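Side-chain contact in heme-binding protein A (Haemophilus parasuis 29755, PDB 3TPA), which is an extracellular solute-binding protein, named for heme but probably related to the glutathione-binding GbpA proteins: residues 97-102 and 109-114. The protein carries 1 engineered substitution. Sequence-based numbering, arbitrary orientation.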
ATOM      1  N   VAL A  97     -16.558   8.098  16.038  1.00 15.39           N
ATOM      2  CA  VAL A  97     -15.422   8.563  15.233  1.00 14.61           C
ATOM      3  C   VAL A  97     -14.271   9.066  16.112  1.00 21.08           C
ATOM      4  O   VAL A  97     -13.099   8.711  15.911  1.00 21.46           O
ATOM      5  CB  VAL A  97     -15.857   9.675  14.227  1.00 14.37           C
ATOM      6  CG1 VAL A  97     -14.673  10.119  13.368  1.00 16.52           C
ATOM      7  CG2 VAL A  97     -17.000   9.174  13.340  1.00  6.93           C
ATOM      8  N   VAL A  98     -14.607   9.897  17.096  1.00 21.21           N
ATOM      9  CA  VAL A  98     -13.597  10.463  17.991  1.00 15.49           C
ATOM     10  C   VAL A  98     -12.906   9.345  18.757  1.00 14.80           C
ATOM     11  O   VAL A  98     -11.685   9.319  18.867  1.00 19.84           O
ATOM     12  CB  VAL A  98     -14.203  11.510  18.964  1.00 16.60           C
ATOM     13  CG1 VAL A  98     -13.155  12.030  19.955  1.00 17.62           C
ATOM     14  CG2 VAL A  98     -14.805  12.668  18.180  1.00 15.69           C
ATOM     15  N   PHE A  99     -13.687   8.408  19.272  1.00 11.94           N
ATOM     16  CA  PHE A  99     -13.116   7.221  19.918  1.00 12.80           C
ATOM     17  C   PHE A  99     -12.085   6.505  19.016  1.00 22.97           C
ATOM     18  O   PHE A  99     -10.980   6.146  19.459  1.00 19.92           O
ATOM     19  CB  PHE A  99     -14.234   6.234  20.315  1.00 11.22           C
ATOM     20  CG  PHE A  99     -13.726   4.928  20.861  1.00 13.26           C
ATOM     21  CD1 PHE A  99     -13.529   4.759  22.222  1.00 18.41           C
ATOM     22  CD2 PHE A  99     -13.434   3.868  20.005  1.00 16.27           C
ATOM     23  CE1 PHE A  99     -13.059   3.566  22.722  1.00 21.29           C
ATOM     24  CE2 PHE A  99     -12.964   2.662  20.497  1.00 17.91           C
ATOM     25  CZ  PHE A  99     -12.772   2.510  21.858  1.00 20.24           C
ATOM     26  N   SER A 100     -12.446   6.293  17.752  1.00 14.94           N
ATOM     27  CA  SER A 100     -11.624   5.464  16.871  1.00 15.55           C
ATOM     28  C   SER A 100     -10.279   6.129  16.562  1.00 16.49           C
ATOM     29  O   SER A 100      -9.248   5.469  16.515  1.00 14.52           O
ATOM     30  CB  SER A 100     -12.387   5.153  15.585  1.00 17.09           C
ATOM     31  OG  SER A 100     -13.636   4.550  15.896  1.00 15.42           O
ATOM     32  N   PHE A 101     -10.302   7.445  16.367  1.00 15.28           N
ATOM     33  CA  PHE A 101      -9.082   8.222  16.167  1.00 13.63           C
ATOM     34  C   PHE A 101      -8.285   8.333  17.454  1.00 17.72           C
ATOM     35  O   PHE A 101      -7.066   8.129  17.466  1.00 17.96           O
ATOM     36  CB  PHE A 101      -9.416   9.631  15.654  1.00 14.48           C
ATOM     37  CG  PHE A 101      -9.615   9.698  14.167  1.00 19.28           C
ATOM     38  CD1 PHE A 101      -8.635  10.231  13.351  1.00 21.92           C
ATOM     39  CD2 PHE A 101     -10.762   9.180  13.580  1.00 13.46           C
ATOM     40  CE1 PHE A 101      -8.816  10.290  11.986  1.00 20.69           C
ATOM     41  CE2 PHE A 101     -10.940   9.230  12.214  1.00 16.78           C
ATOM     42  CZ  PHE A 101      -9.971   9.778  11.417  1.00 17.10           C
ATOM     43  N   GLN A 102      -8.974   8.671  18.540  1.00 15.39           N
ATOM     44  CA  GLN A 102      -8.278   9.016  19.775  1.00 17.59           C
ATOM     45  C   GLN A 102      -7.647   7.815  20.487  1.00 15.81           C
ATOM     46  O   GLN A 102      -6.632   7.962  21.147  1.00 20.71           O
ATOM     47  CB  GLN A 102      -9.187   9.838  20.709  1.00 14.49           C
ATOM     48  CG  GLN A 102      -9.438  11.289  20.212  1.00 14.47           C
ATOM     49  CD  GLN A 102      -8.162  12.033  19.934  1.00 24.51           C
ATOM     50  OE1 GLN A 102      -7.886  12.408  18.798  1.00 33.31           O
ATOM     51  NE2 GLN A 102      -7.371  12.253  20.971  1.00 29.51           N
ATOM     52  N   HIS A 109      -5.405   7.504  26.435  1.00 23.61           N
ATOM     53  CA  HIS A 109      -6.738   6.974  26.181  1.00 23.04           C
ATOM     54  C   HIS A 109      -6.837   5.611  26.830  1.00 25.91           C
ATOM     55  O   HIS A 109      -5.881   4.845  26.771  1.00 31.22           O
ATOM     56  CB  HIS A 109      -6.996   6.878  24.670  1.00 23.83           C
ATOM     57  CG  HIS A 109      -8.444   6.730  24.318  1.00 24.91           C
ATOM     58  ND1 HIS A 109      -9.127   5.540  24.467  1.00 22.30           N
ATOM     59  CD2 HIS A 109      -9.342   7.626  23.849  1.00 15.07           C
ATOM     60  CE1 HIS A 109     -10.383   5.711  24.098  1.00 24.78           C
ATOM     61  NE2 HIS A 109     -10.544   6.970  23.721  1.00 13.72           N
ATOM     62  N   PRO A 110      -7.970   5.323  27.503  1.00 21.45           N
ATOM     63  CA  PRO A 110      -8.180   4.037  28.170  1.00 24.31           C
ATOM     64  C   PRO A 110      -8.035   2.822  27.242  1.00 25.72           C
ATOM     65  O   PRO A 110      -7.687   1.742  27.720  1.00 23.14           O
ATOM     66  CB  PRO A 110      -9.625   4.141  28.672  1.00 33.91           C
ATOM     67  CG  PRO A 110      -9.860   5.599  28.856  1.00 26.56           C
ATOM     68  CD  PRO A 110      -9.076   6.263  27.758  1.00 24.16           C
ATOM     69  N   TYR A 111      -8.315   2.967  25.952  1.00 18.79           N
ATOM     70  CA  TYR A 111      -8.188   1.809  25.056  1.00 23.31           C
ATOM     71  C   TYR A 111      -6.835   1.763  24.340  1.00 23.70           C
ATOM     72  O   TYR A 111      -6.572   0.840  23.572  1.00 25.09           O
ATOM     73  CB  TYR A 111      -9.345   1.753  24.041  1.00 20.09           C
ATOM     74  CG  TYR A 111     -10.488   0.837  24.435  1.00 24.53           C
ATOM     75  CD1 TYR A 111     -11.515   1.277  25.276  1.00 22.79           C
ATOM     76  CD2 TYR A 111     -10.534  -0.484  23.978  1.00 23.67           C
ATOM     77  CE1 TYR A 111     -12.559   0.427  25.631  1.00 21.22           C
ATOM     78  CE2 TYR A 111     -11.571  -1.328  24.320  1.00 20.72           C
ATOM     79  CZ  TYR A 111     -12.573  -0.877  25.149  1.00 27.13           C
ATOM     80  OH  TYR A 111     -13.593  -1.736  25.480  1.00 26.36           O
ATOM     81  N   HIS A 112      -5.974   2.741  24.612  1.00 18.87           N
ATOM     82  CA  HIS A 112      -4.699   2.863  23.893  1.00 23.67           C
ATOM     83  C   HIS A 112      -3.789   1.635  24.036  1.00 31.11           C
ATOM     84  O   HIS A 112      -3.065   1.295  23.105  1.00 31.03           O
ATOM     85  CB  HIS A 112      -3.940   4.127  24.326  1.00 21.13           C
ATOM     86  CG  HIS A 112      -2.732   4.428  23.487  1.00 27.40           C
ATOM     87  ND1 HIS A 112      -2.810   5.116  22.295  1.00 26.07           N
ATOM     88  CD2 HIS A 112      -1.424   4.134  23.672  1.00 32.28           C
ATOM     89  CE1 HIS A 112      -1.596   5.241  21.780  1.00 28.11           C
ATOM     90  NE2 HIS A 112      -0.739   4.655  22.591  1.00 33.23           N
ATOM     91  N   ASN A 113      -3.820   0.991  25.203  1.00 31.65           N
ATOM     92  CA  ASN A 113      -3.000  -0.202  25.470  1.00 28.98           C
ATOM     93  C   ASN A 113      -3.809  -1.472  25.589  1.00 29.81           C
ATOM     94  O   ASN A 113      -3.303  -2.512  25.997  1.00 30.39           O
ATOM     95  CB  ASN A 113      -2.192  -0.027  26.752  1.00 33.60           C
ATOM     96  CG  ASN A 113      -1.126   1.019  26.615  1.00 32.70           C
ATOM     97  OD1 ASN A 113      -0.408   1.052  25.617  1.00 30.72           O
ATOM     98  ND2 ASN A 113      -1.023   1.895  27.606  1.00 29.20           N
ATOM     99  N   VAL A 114      -5.083  -1.382  25.258  1.00 28.10           N
ATOM    100  CA  VAL A 114      -5.907  -2.565  25.241  1.00 30.65           C
ATOM    101  C   VAL A 114      -5.372  -3.461  24.126  1.00 29.41           C
ATOM    102  O   VAL A 114      -4.987  -2.978  23.061  1.00 32.78           O
ATOM    103  CB  VAL A 114      -7.391  -2.202  25.070  1.00 27.21           C
ATOM    104  CG1 VAL A 114      -8.207  -3.412  24.706  1.00 30.88           C
ATOM    105  CG2 VAL A 114      -7.912  -1.580  26.355  1.00 28.02           C
TER
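F99 offers its ring to two aromatic side chains of the loop 109-114 and plays a different role toward each, the three forming an aromatic cluster. The edge of the H109 imidazole is directed at the F99 face in an offset edge-to-face pair, planes 77° apart, with H109 CE1 3.7 Å from F99 CE1. Toward Y111 the parts are exchanged: the phenylalanine supplies the edge, and F99 CZ stands over one face of the phenol ring, displaced toward its rim, 3.8 Å from Y111 CG. F99 can reach across because its CG lies anti to the backbone N (chi1 174°), which carries the ring from the flank of helix 94-105 to the loop. A type I turn, H109 to H112, brings both loop rings to this one helix residue.

The imidazole is held from within its own segment. Y111 N donates to H109 ND1 at 3.1 Å in a nearly straight bond (168°), lying close to the ring plane, while P110 CD rests over one face. On the helix side, H109 packs against Q102 through CB and the backbone carbonyl, Q102 O lying 3.7 Å from H109 CB. L182 touches both F99 and Y111, and the Y111 hydroxyl is hydrogen-bonded to A170 O in helix 167-175.

Between the two segments the contact is aromatic and van der Waals; just beyond, R103 of the same helix binds Y111 O through NE and H112 ND1 through its carbonyl O. The bond from Y111 N is consistent with an unprotonated ND1, and should restrict the imidazole's rotation, keeping its CE1 edge directed at F99.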